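Local coordinates for protein cellulase (Xanthomonas axonopodis pv. citri, PDB 5HOS) that probably hydrolyses internal beta-1,4-glucosidic bonds of cellulose, as an endo-beta-1,4-glucanase of glycoside hydrolase family 5, at residues A[31-39]-A[52-63]; A[281-292]-A[332-340]. One frame throughout, in Å; residues are numbered along the deposited sequence.

Contact 1: residues A[31-39]-A[52-63]; sequences GVNLSGAEI and YRYPAADEYAYF
Leu-34 at the end of strand 29-34 reaches into the angle between Pro-55 and helix 57-65. Its CB already lies 4.0 Å from Pro-55 CG. CG stands anti to the carbonyl carbon (chi1 -64°), and from there the two methyls part. CD1 lands on the proline, 3.6 Å from Pro-55 CG, and also lies over one face of the Tyr-60 ring, towards its rim. CD2 goes to the Phe-63 ring, 3.7 Å from Phe-63 CE2. Two residues earlier, Val-32 sends CG1 over one face of the same phenyl ring as a CH-pi contact, 3.9 Å from the Phe-63 centroid. The opposite face is covered by Tyr-62 CD2, so the phenyl is held between the two. These are elements of the first beta-alpha-beta unit of the TIM barrel: the strand leads through a loop to the helix, and the next strand is 70-75. Beyond the strand the loop meets residues 52-54. Arg-53 N donates to Gly-36 O at 3.1 Å, nearly straight. Ala-37 CB sits over one face of the Tyr-54 ring, 3.5 Å from Tyr-54 CE1; the Tyr-54 hydroxyl is hydrogen-bonded to Gln-92. Arg-53 NH2 forms a salt bridge with Glu-59 OE2, an oxygen that also accepts from Ala-56 N. Arg-53 further makes a cation-pi contact with Trp-309.

Contact 2: residues A[281-292]-A[332-340]; sequences NLALNGMLGYME and ILSPRARRI
This is a side-by-side contact of two nearly parallel helices on the outside of the barrel, apolar toward the barrel and polar on the outside. The axes of segments 281-292 and 332-340 approach to 10.5 Å, at 8°. Ile-332 enters as a knob among Asn-281, Leu-284, Asn-285 and Leu-288. Its CG2 meets Leu-284 CD2 at 3.9 Å, and its CD1 lies against the Asn-281 side chain. Leu-333 CD2 touches both leucines, whose side chains also reach Phe-272 of strand 267-273. Arg-336 is the second knob. Leu-288 CD1 lies 3.7 Å from Arg-336 CG; beyond it the chain bends at chi2 (-75°) and carries the guanidinium to Asn-285 and Glu-292. The guanidinium grips Asn-285 OD1 side-on: Arg-336 NH1 donates at 3.0 Å and Arg-336 NE at 3.3 Å to that one atom, which lies in the guanidinium plane. Arg-336 NH2 forms a salt bridge with Glu-292 OE2 at 3.1 Å, arriving from above a carboxylate turned almost perpendicular to the guanidinium. These bonds fix the guanidinium's rotation. Water 1 joins Asn-285 OD1 to Ile-332 O, and water 2 joins Glu-292 OE2 to Arg-336 O. Arg-339 NE is 4.0 Å from Glu-292 OE2, which lies well out of its guanidinium plane; the attraction is probably charge alone. Neighbouring parallel helices packed outside a closed ring of strands are typical of the TIM barrel.

Overall arrangement
The chain starts in the barrel with strand 29-34, and contact 1 follows almost at once. It closes a short loop, with twelve residues between its segments, and ties the first strand and the loop after it to helix 57-65 and the residues leading into it. After the middle of the eight-stranded barrel, contact 2 opens at helix 278-293. It closes a longer loop that includes the last strand, 298-306, and brings in helix 330-341 near the C terminus. The two are in series, neither nested nor crossed. The centres of contacts 1 and 2 lie about 22 Å apart. Strand 298-306 borders both: it pairs with strand 29-34 and meets side chains of both helices in contact 2.

Contact 1: residues A[31-39]-A[52-63]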
loop_
_atom_site.group_PDB
_atom_site.type_symbol
_atom_site.label_atom_id
_atom_site.label_comp_id
_atom_site.label_asym_id
_atom_site.label_seq_id
_atom_site.Cartn_x
_atom_site.Cartn_y
_atom_site.Cartn_z
ATOM N N GLY A 31 2.275 2.244 -10.097
ATOM C CA GLY A 31 2.915 3.332 -9.409
ATOM C C GLY A 31 3.978 2.971 -8.415
ATOM O O GLY A 31 4.624 1.921 -8.514
ATOM N N VAL A 32 4.143 3.867 -7.453
ATOM C CA VAL A 32 5.285 3.846 -6.570
ATOM C C VAL A 32 4.897 4.346 -5.180
ATOM O O VAL A 32 4.054 5.235 -5.037
ATOM C CB VAL A 32 6.426 4.698 -7.169
ATOM C CG1 VAL A 32 6.053 6.177 -7.221
ATOM C CG2 VAL A 32 7.729 4.478 -6.414
ATOM N N ASN A 33 5.514 3.757 -4.165
ATOM C CA ASN A 33 5.412 4.257 -2.801
ATOM C C ASN A 33 6.354 5.440 -2.629
ATOM O O ASN A 33 7.541 5.325 -2.931
ATOM C CB ASN A 33 5.791 3.178 -1.788
ATOM C CG ASN A 33 4.690 2.175 -1.568
ATOM O OD1 ASN A 33 3.886 2.333 -0.648
ATOM N ND2 ASN A 33 4.662 1.120 -2.390
ATOM N N LEU A 34 5.826 6.569 -2.162
ATOM C CA LEU A 34 6.657 7.708 -1.780
ATOM C C LEU A 34 6.751 7.717 -0.270
ATOM O O LEU A 34 5.854 8.211 0.424
ATOM C CB LEU A 34 6.095 9.028 -2.321
ATOM C CG LEU A 34 6.041 9.177 -3.839
ATOM C CD1 LEU A 34 5.615 10.596 -4.201
ATOM C CD2 LEU A 34 7.373 8.848 -4.495
ATOM N N SER A 35 7.835 7.124 0.223
ATOM C CA SER A 35 8.092 7.002 1.642
ATOM C C SER A 35 8.649 8.313 2.171
ATOM O O SER A 35 9.443 8.961 1.496
ATOM C CB SER A 35 9.111 5.885 1.902
ATOM O OG SER A 35 9.447 5.836 3.269
ATOM N N GLY A 36 8.256 8.674 3.389
ATOM C CA GLY A 36 8.735 9.902 4.022
ATOM C C GLY A 36 7.881 10.425 5.160
ATOM O O GLY A 36 8.415 10.921 6.134
ATOM N N ALA A 37 6.556 10.346 5.036
ATOM C CA ALA A 37 5.652 10.893 6.061
ATOM C C ALA A 37 5.437 9.937 7.247
ATOM O O ALA A 37 4.981 10.363 8.312
ATOM C CB ALA A 37 4.311 11.281 5.435
ATOM N N GLU A 38 5.785 8.661 7.057
ATOM C CA GLU A 38 5.586 7.611 8.052
ATOM C C GLU A 38 6.808 7.341 8.935
ATOM O O GLU A 38 6.693 6.630 9.940
ATOM C CB GLU A 38 5.160 6.304 7.358
ATOM C CG GLU A 38 6.263 5.398 6.797
ATOM C CD GLU A 38 6.902 5.869 5.491
ATOM O OE1 GLU A 38 6.703 7.032 5.055
ATOM O OE2 GLU A 38 7.627 5.057 4.888
ATOM N N ILE A 39 7.959 7.890 8.559
ATOM C CA ILE A 39 9.240 7.506 9.179
ATOM C C ILE A 39 9.459 8.117 10.562
ATOM O O ILE A 39 8.730 9.031 10.976
ATOM C CB ILE A 39 10.457 7.788 8.257
ATOM C CG1 ILE A 39 10.729 9.289 8.119
ATOM C CG2 ILE A 39 10.257 7.122 6.894
ATOM C CD1 ILE A 39 11.928 9.618 7.268
ATOM N N TYR A 52 10.174 13.855 9.513
ATOM C CA TYR A 52 9.471 13.288 8.364
ATOM C C TYR A 52 9.195 14.392 7.335
ATOM O O TYR A 52 9.350 15.573 7.637
ATOM C CB TYR A 52 8.157 12.651 8.833
ATOM C CG TYR A 52 7.113 13.641 9.326
ATOM C CD1 TYR A 52 7.133 14.117 10.632
ATOM C CD2 TYR A 52 6.085 14.086 8.477
ATOM C CE1 TYR A 52 6.175 15.014 11.088
ATOM C CE2 TYR A 52 5.131 14.991 8.922
ATOM C CZ TYR A 52 5.169 15.445 10.221
ATOM O OH TYR A 52 4.218 16.334 10.663
ATOM N N ARG A 53 8.774 13.987 6.138
ATOM C CA ARG A 53 8.532 14.902 5.014
ATOM C C ARG A 53 7.372 14.401 4.166
ATOM O O ARG A 53 7.065 13.208 4.175
ATOM C CB ARG A 53 9.775 14.993 4.116
ATOM C CG ARG A 53 10.170 13.664 3.472
ATOM C CD ARG A 53 11.278 13.789 2.441
ATOM N NE ARG A 53 10.840 14.405 1.183
ATOM C CZ ARG A 53 11.023 15.681 0.826
ATOM N NH1 ARG A 53 11.635 16.559 1.628
ATOM N NH2 ARG A 53 10.580 16.094 -0.363
ATOM N N TYR A 54 6.753 15.318 3.429
ATOM C CA TYR A 54 5.857 14.969 2.333
ATOM C C TYR A 54 6.579 15.241 1.008
ATOM O O TYR A 54 7.545 16.009 0.972
ATOM C CB TYR A 54 4.534 15.741 2.441
ATOM C CG TYR A 54 3.548 15.090 3.392
ATOM C CD1 TYR A 54 3.761 15.106 4.768
ATOM C CD2 TYR A 54 2.404 14.442 2.914
ATOM C CE1 TYR A 54 2.874 14.496 5.643
ATOM C CE2 TYR A 54 1.510 13.833 3.782
ATOM C CZ TYR A 54 1.744 13.860 5.142
ATOM O OH TYR A 54 0.859 13.260 6.004
ATOM N N PRO A 55 6.134 14.598 -0.082
ATOM C CA PRO A 55 6.825 14.797 -1.359
ATOM C C PRO A 55 6.657 16.204 -1.949
ATOM O O PRO A 55 5.605 16.817 -1.791
ATOM C CB PRO A 55 6.173 13.751 -2.283
ATOM C CG PRO A 55 5.422 12.825 -1.391
ATOM C CD PRO A 55 5.013 13.648 -0.215
ATOM N N ALA A 56 7.699 16.711 -2.608
ATOM C CA ALA A 56 7.593 17.931 -3.412
ATOM C C ALA A 56 6.696 17.669 -4.614
ATOM O O ALA A 56 6.577 16.539 -5.055
ATOM C CB ALA A 56 8.969 18.386 -3.877
ATOM N N ALA A 57 6.077 18.720 -5.146
ATOM C CA ALA A 57 5.174 18.584 -6.299
ATOM C C ALA A 57 5.848 17.948 -7.530
ATOM O O ALA A 57 5.220 17.155 -8.243
ATOM C CB ALA A 57 4.567 19.938 -6.662
ATOM N N ASP A 58 7.117 18.280 -7.775
ATOM C CA ASP A 58 7.834 17.726 -8.937
ATOM C C ASP A 58 8.204 16.232 -8.820
ATOM O O ASP A 58 8.561 15.612 -9.817
ATOM C CB ASP A 58 9.053 18.589 -9.343
ATOM C CG ASP A 58 10.188 18.581 -8.317
ATOM O OD1 ASP A 58 10.098 17.891 -7.287
ATOM O OD2 ASP A 58 11.190 19.288 -8.556
ATOM N N GLU A 59 8.102 15.660 -7.621
ATOM C CA GLU A 59 8.277 14.214 -7.451
ATOM C C GLU A 59 7.167 13.453 -8.186
ATOM O O GLU A 59 7.431 12.467 -8.880
ATOM C CB GLU A 59 8.356 13.851 -5.968
ATOM C CG GLU A 59 9.629 14.396 -5.309
ATOM C CD GLU A 59 9.754 14.040 -3.838
ATOM O OE1 GLU A 59 9.623 12.845 -3.518
ATOM O OE2 GLU A 59 9.986 14.951 -3.003
ATOM N N TYR A 60 5.948 13.981 -8.114
ATOM C CA TYR A 60 4.809 13.389 -8.817
ATOM C C TYR A 60 5.016 13.503 -10.326
ATOM O O TYR A 60 4.852 12.525 -11.049
ATOM C CB TYR A 60 3.492 14.046 -8.392
ATOM C CG TYR A 60 3.222 13.955 -6.904
ATOM C CD1 TYR A 60 3.721 14.911 -6.023
ATOM C CD2 TYR A 60 2.463 12.914 -6.371
ATOM C CE1 TYR A 60 3.479 14.831 -4.665
ATOM C CE2 TYR A 60 2.213 12.828 -5.014
ATOM C CZ TYR A 60 2.734 13.785 -4.160
ATOM O OH TYR A 60 2.496 13.717 -2.802
ATOM N N ALA A 61 5.398 14.689 -10.793
ATOM C CA ALA A 61 5.666 14.907 -12.219
ATOM C C ALA A 61 6.725 13.931 -12.762
ATOM O O ALA A 61 6.552 13.388 -13.842
ATOM C CB ALA A 61 6.076 16.347 -12.478
ATOM N N TYR A 62 7.786 13.677 -11.993
ATOM C CA TYR A 62 8.807 12.716 -12.409
ATOM C C TYR A 62 8.217 11.327 -12.677
ATOM O O TYR A 62 8.440 10.740 -13.740
ATOM C CB TYR A 62 9.947 12.600 -11.382
ATOM C CG TYR A 62 10.884 11.459 -11.722
ATOM C CD1 TYR A 62 11.777 11.559 -12.788
ATOM C CD2 TYR A 62 10.838 10.252 -11.017
ATOM C CE1 TYR A 62 12.615 10.506 -13.128
ATOM C CE2 TYR A 62 11.672 9.195 -11.348
ATOM C CZ TYR A 62 12.562 9.323 -12.401
ATOM O OH TYR A 62 13.390 8.269 -12.721
ATOM N N PHE A 63 7.465 10.802 -11.716
ATOM C CA PHE A 63 6.933 9.446 -11.855
ATOM C C PHE A 63 5.841 9.361 -12.911
ATOM O O PHE A 63 5.760 8.366 -13.624
ATOM C CB PHE A 63 6.525 8.868 -10.493
ATOM C CG PHE A 63 7.716 8.540 -9.635
ATOM C CD1 PHE A 63 8.559 7.481 -9.987
ATOM C CD2 PHE A 63 8.040 9.310 -8.534
ATOM C CE1 PHE A 63 9.687 7.179 -9.232
ATOM C CE2 PHE A 63 9.169 9.011 -7.772
ATOM C CZ PHE A 63 9.993 7.950 -8.125
#

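Contact 2: residues A[281-292]-A[332-340]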
loop_
_atom_site.group_PDB
_atom_site.type_symbol
_atom_site.label_atom_id
_atom_site.label_comp_id
_atom_site.label_asym_id
_atom_site.label_seq_id
_atom_site.Cartn_x
_atom_site.Cartn_y
_atom_site.Cartn_z
ATOM N N ASN A 281 16.093 -8.733 -12.220
ATOM C CA ASN A 281 15.501 -8.132 -13.417
ATOM C C ASN A 281 14.584 -9.096 -14.168
ATOM O O ASN A 281 13.490 -8.713 -14.581
ATOM C CB ASN A 281 16.587 -7.564 -14.337
ATOM C CG ASN A 281 17.284 -6.344 -13.738
ATOM O OD1 ASN A 281 16.799 -5.739 -12.775
ATOM N ND2 ASN A 281 18.429 -5.979 -14.308
ATOM N N LEU A 282 15.018 -10.347 -14.321
ATOM C CA LEU A 282 14.169 -11.388 -14.916
ATOM C C LEU A 282 12.918 -11.644 -14.082
ATOM O O LEU A 282 11.814 -11.719 -14.627
ATOM C CB LEU A 282 14.937 -12.701 -15.088
ATOM C CG LEU A 282 16.027 -12.695 -16.165
ATOM C CD1 LEU A 282 16.936 -13.906 -16.017
ATOM C CD2 LEU A 282 15.419 -12.649 -17.564
ATOM N N ALA A 283 13.102 -11.770 -12.769
ATOM C CA ALA A 283 11.980 -11.987 -11.830
ATOM C C ALA A 283 10.968 -10.844 -11.853
ATOM O O ALA A 283 9.755 -11.078 -11.899
ATOM C CB ALA A 283 12.501 -12.196 -10.416
ATOM N N LEU A 284 11.475 -9.610 -11.842
ATOM C CA LEU A 284 10.621 -8.427 -11.859
ATOM C C LEU A 284 9.785 -8.379 -13.133
ATOM O O LEU A 284 8.559 -8.257 -13.064
ATOM C CB LEU A 284 11.452 -7.150 -11.722
ATOM C CG LEU A 284 10.697 -5.819 -11.750
ATOM C CD1 LEU A 284 9.666 -5.763 -10.634
ATOM C CD2 LEU A 284 11.674 -4.660 -11.637
ATOM N N ASN A 285 10.455 -8.477 -14.285
ATOM C CA ASN A 285 9.775 -8.524 -15.589
ATOM C C ASN A 285 8.694 -9.584 -15.653
ATOM O O ASN A 285 7.573 -9.322 -16.099
ATOM C CB ASN A 285 10.778 -8.789 -16.728
ATOM C CG ASN A 285 11.116 -7.538 -17.500
ATOM O OD1 ASN A 285 10.245 -6.954 -18.138
ATOM N ND2 ASN A 285 12.382 -7.117 -17.450
ATOM N N GLY A 286 9.052 -10.787 -15.213
ATOM C CA GLY A 286 8.125 -11.903 -15.198
ATOM C C GLY A 286 6.914 -11.649 -14.324
ATOM O O GLY A 286 5.777 -11.918 -14.732
ATOM N N MET A 287 7.151 -11.119 -13.128
ATOM C CA MET A 287 6.051 -10.870 -12.190
ATOM C C MET A 287 5.104 -9.799 -12.714
ATOM O O MET A 287 3.891 -9.944 -12.607
ATOM C CB MET A 287 6.584 -10.483 -10.816
ATOM C CG MET A 287 5.532 -10.533 -9.719
ATOM S SD MET A 287 6.166 -10.210 -8.063
ATOM C CE MET A 287 7.493 -9.044 -8.378
ATOM N N LEU A 288 5.652 -8.739 -13.302
ATOM C CA LEU A 288 4.823 -7.685 -13.900
ATOM C C LEU A 288 4.042 -8.199 -15.111
ATOM O O LEU A 288 2.871 -7.877 -15.271
ATOM C CB LEU A 288 5.674 -6.468 -14.271
ATOM C CG LEU A 288 6.364 -5.792 -13.075
ATOM C CD1 LEU A 288 7.367 -4.762 -13.560
ATOM C CD2 LEU A 288 5.368 -5.160 -12.115
ATOM N N GLY A 289 4.681 -9.010 -15.949
ATOM C CA GLY A 289 3.985 -9.663 -17.070
ATOM C C GLY A 289 2.893 -10.618 -16.619
ATOM O O GLY A 289 1.811 -10.677 -17.215
ATOM N N TYR A 290 3.175 -11.360 -15.552
ATOM C CA TYR A 290 2.207 -12.286 -14.976
ATOM C C TYR A 290 0.934 -11.558 -14.526
ATOM O O TYR A 290 -0.184 -12.013 -14.813
ATOM C CB TYR A 290 2.855 -13.074 -13.829
ATOM C CG TYR A 290 1.931 -14.059 -13.152
ATOM C CD1 TYR A 290 1.731 -15.344 -13.672
ATOM C CD2 TYR A 290 1.247 -13.705 -11.992
ATOM C CE1 TYR A 290 0.871 -16.243 -13.051
ATOM C CE2 TYR A 290 0.393 -14.594 -11.363
ATOM C CZ TYR A 290 0.204 -15.859 -11.889
ATOM O OH TYR A 290 -0.660 -16.717 -11.250
ATOM N N MET A 291 1.096 -10.415 -13.858
ATOM C CA MET A 291 -0.067 -9.643 -13.432
ATOM C C MET A 291 -0.893 -9.147 -14.633
ATOM O O MET A 291 -2.124 -9.247 -14.600
ATOM C CB MET A 291 0.337 -8.508 -12.481
ATOM C CG MET A 291 0.777 -9.010 -11.108
ATOM S SD MET A 291 1.026 -7.688 -9.901
ATOM C CE MET A 291 2.698 -7.209 -10.316
ATOM N N GLU A 292 -0.246 -8.660 -15.698
ATOM C CA GLU A 292 -1.015 -8.230 -16.899
ATOM C C GLU A 292 -1.704 -9.408 -17.607
ATOM O O GLU A 292 -2.827 -9.263 -18.094
ATOM C CB GLU A 292 -0.231 -7.311 -17.882
ATOM C CG GLU A 292 1.191 -7.690 -18.261
ATOM C CD GLU A 292 1.737 -6.880 -19.444
ATOM O OE1 GLU A 292 1.233 -7.043 -20.575
ATOM O OE2 GLU A 292 2.691 -6.091 -19.257
ATOM N N ILE A 332 12.781 -1.184 -16.325
ATOM C CA ILE A 332 11.755 -2.232 -16.368
ATOM C C ILE A 332 10.387 -1.704 -15.934
ATOM O O ILE A 332 9.381 -2.002 -16.581
ATOM C CB ILE A 332 12.155 -3.437 -15.487
ATOM C CG1 ILE A 332 13.478 -4.036 -15.992
ATOM C CG2 ILE A 332 11.044 -4.492 -15.478
ATOM C CD1 ILE A 332 14.193 -4.929 -14.996
ATOM N N LEU A 333 10.346 -0.939 -14.842
ATOM C CA LEU A 333 9.069 -0.446 -14.298
ATOM C C LEU A 333 8.346 0.493 -15.254
ATOM O O LEU A 333 7.117 0.422 -15.380
ATOM C CB LEU A 333 9.272 0.254 -12.955
ATOM C CG LEU A 333 9.757 -0.623 -11.802
ATOM C CD1 LEU A 333 10.277 0.232 -10.653
ATOM C CD2 LEU A 333 8.646 -1.555 -11.321
ATOM N N SER A 334 9.105 1.358 -15.929
ATOM C CA SER A 334 8.514 2.382 -16.788
ATOM C C SER A 334 7.750 1.808 -17.996
ATOM O O SER A 334 6.584 2.153 -18.182
ATOM C CB SER A 334 9.559 3.429 -17.204
ATOM O OG SER A 334 8.954 4.480 -17.931
ATOM N N PRO A 335 8.383 0.929 -18.808
ATOM C CA PRO A 335 7.608 0.351 -19.924
ATOM C C PRO A 335 6.410 -0.507 -19.479
ATOM O O PRO A 335 5.393 -0.538 -20.172
ATOM C CB PRO A 335 8.638 -0.484 -20.709
ATOM C CG PRO A 335 9.862 -0.552 -19.867
ATOM C CD PRO A 335 9.816 0.578 -18.883
ATOM N N ARG A 336 6.524 -1.180 -18.336
ATOM C CA ARG A 336 5.407 -1.962 -17.789
ATOM C C ARG A 336 4.267 -1.045 -17.335
ATOM O O ARG A 336 3.095 -1.316 -17.613
ATOM C CB ARG A 336 5.885 -2.858 -16.643
ATOM C CG ARG A 336 6.857 -3.944 -17.084
ATOM C CD ARG A 336 6.145 -5.070 -17.817
ATOM N NE ARG A 336 7.064 -6.145 -18.190
ATOM C CZ ARG A 336 6.719 -7.255 -18.846
ATOM N NH1 ARG A 336 7.646 -8.163 -19.130
ATOM N NH2 ARG A 336 5.457 -7.465 -19.220
ATOM N N ALA A 337 4.620 0.049 -16.663
ATOM C CA ALA A 337 3.643 1.078 -16.301
ATOM C C ALA A 337 2.960 1.667 -17.536
ATOM O O ALA A 337 1.745 1.856 -17.544
ATOM C CB ALA A 337 4.298 2.183 -15.478
ATOM N N ARG A 338 3.742 1.930 -18.583
ATOM C CA ARG A 338 3.200 2.497 -19.824
ATOM C C ARG A 338 2.117 1.623 -20.462
ATOM O O ARG A 338 1.118 2.142 -20.941
ATOM C CB ARG A 338 4.315 2.776 -20.836
ATOM C CG ARG A 338 3.865 3.612 -22.020
ATOM C CD ARG A 338 5.037 4.003 -22.907
ATOM N NE ARG A 338 4.703 5.161 -23.742
ATOM C CZ ARG A 338 5.583 5.963 -24.347
ATOM N NH1 ARG A 338 6.900 5.766 -24.241
ATOM N NH2 ARG A 338 5.138 6.987 -25.071
ATOM N N ARG A 339 2.321 0.309 -20.470
ATOM C CA ARG A 339 1.303 -0.632 -20.968
ATOM C C ARG A 339 -0.022 -0.526 -20.189
ATOM O O ARG A 339 -1.099 -0.722 -20.757
ATOM C CB ARG A 339 1.836 -2.075 -20.948
ATOM C CG ARG A 339 2.825 -2.372 -22.071
ATOM C CD ARG A 339 3.528 -3.726 -21.938
ATOM N NE ARG A 339 4.921 -3.587 -21.487
ATOM C CZ ARG A 339 5.884 -4.509 -21.621
ATOM N NH1 ARG A 339 5.646 -5.690 -22.199
ATOM N NH2 ARG A 339 7.113 -4.245 -21.172
ATOM N N ILE A 340 0.074 -0.209 -18.897
ATOM C CA ILE A 340 -1.097 -0.016 -18.036
ATOM C C ILE A 340 -1.755 1.349 -18.260
ATOM O O ILE A 340 -2.979 1.422 -18.411
ATOM C CB ILE A 340 -0.721 -0.237 -16.543
ATOM C CG1 ILE A 340 -0.355 -1.713 -16.331
ATOM C CG2 ILE A 340 -1.856 0.162 -15.600
ATOM C CD1 ILE A 340 0.497 -1.971 -15.113
HETATM O O HOH W 1 9.792 -4.244 -18.883
HETATM O O HOH W 2 2.314 -3.993 -17.547
#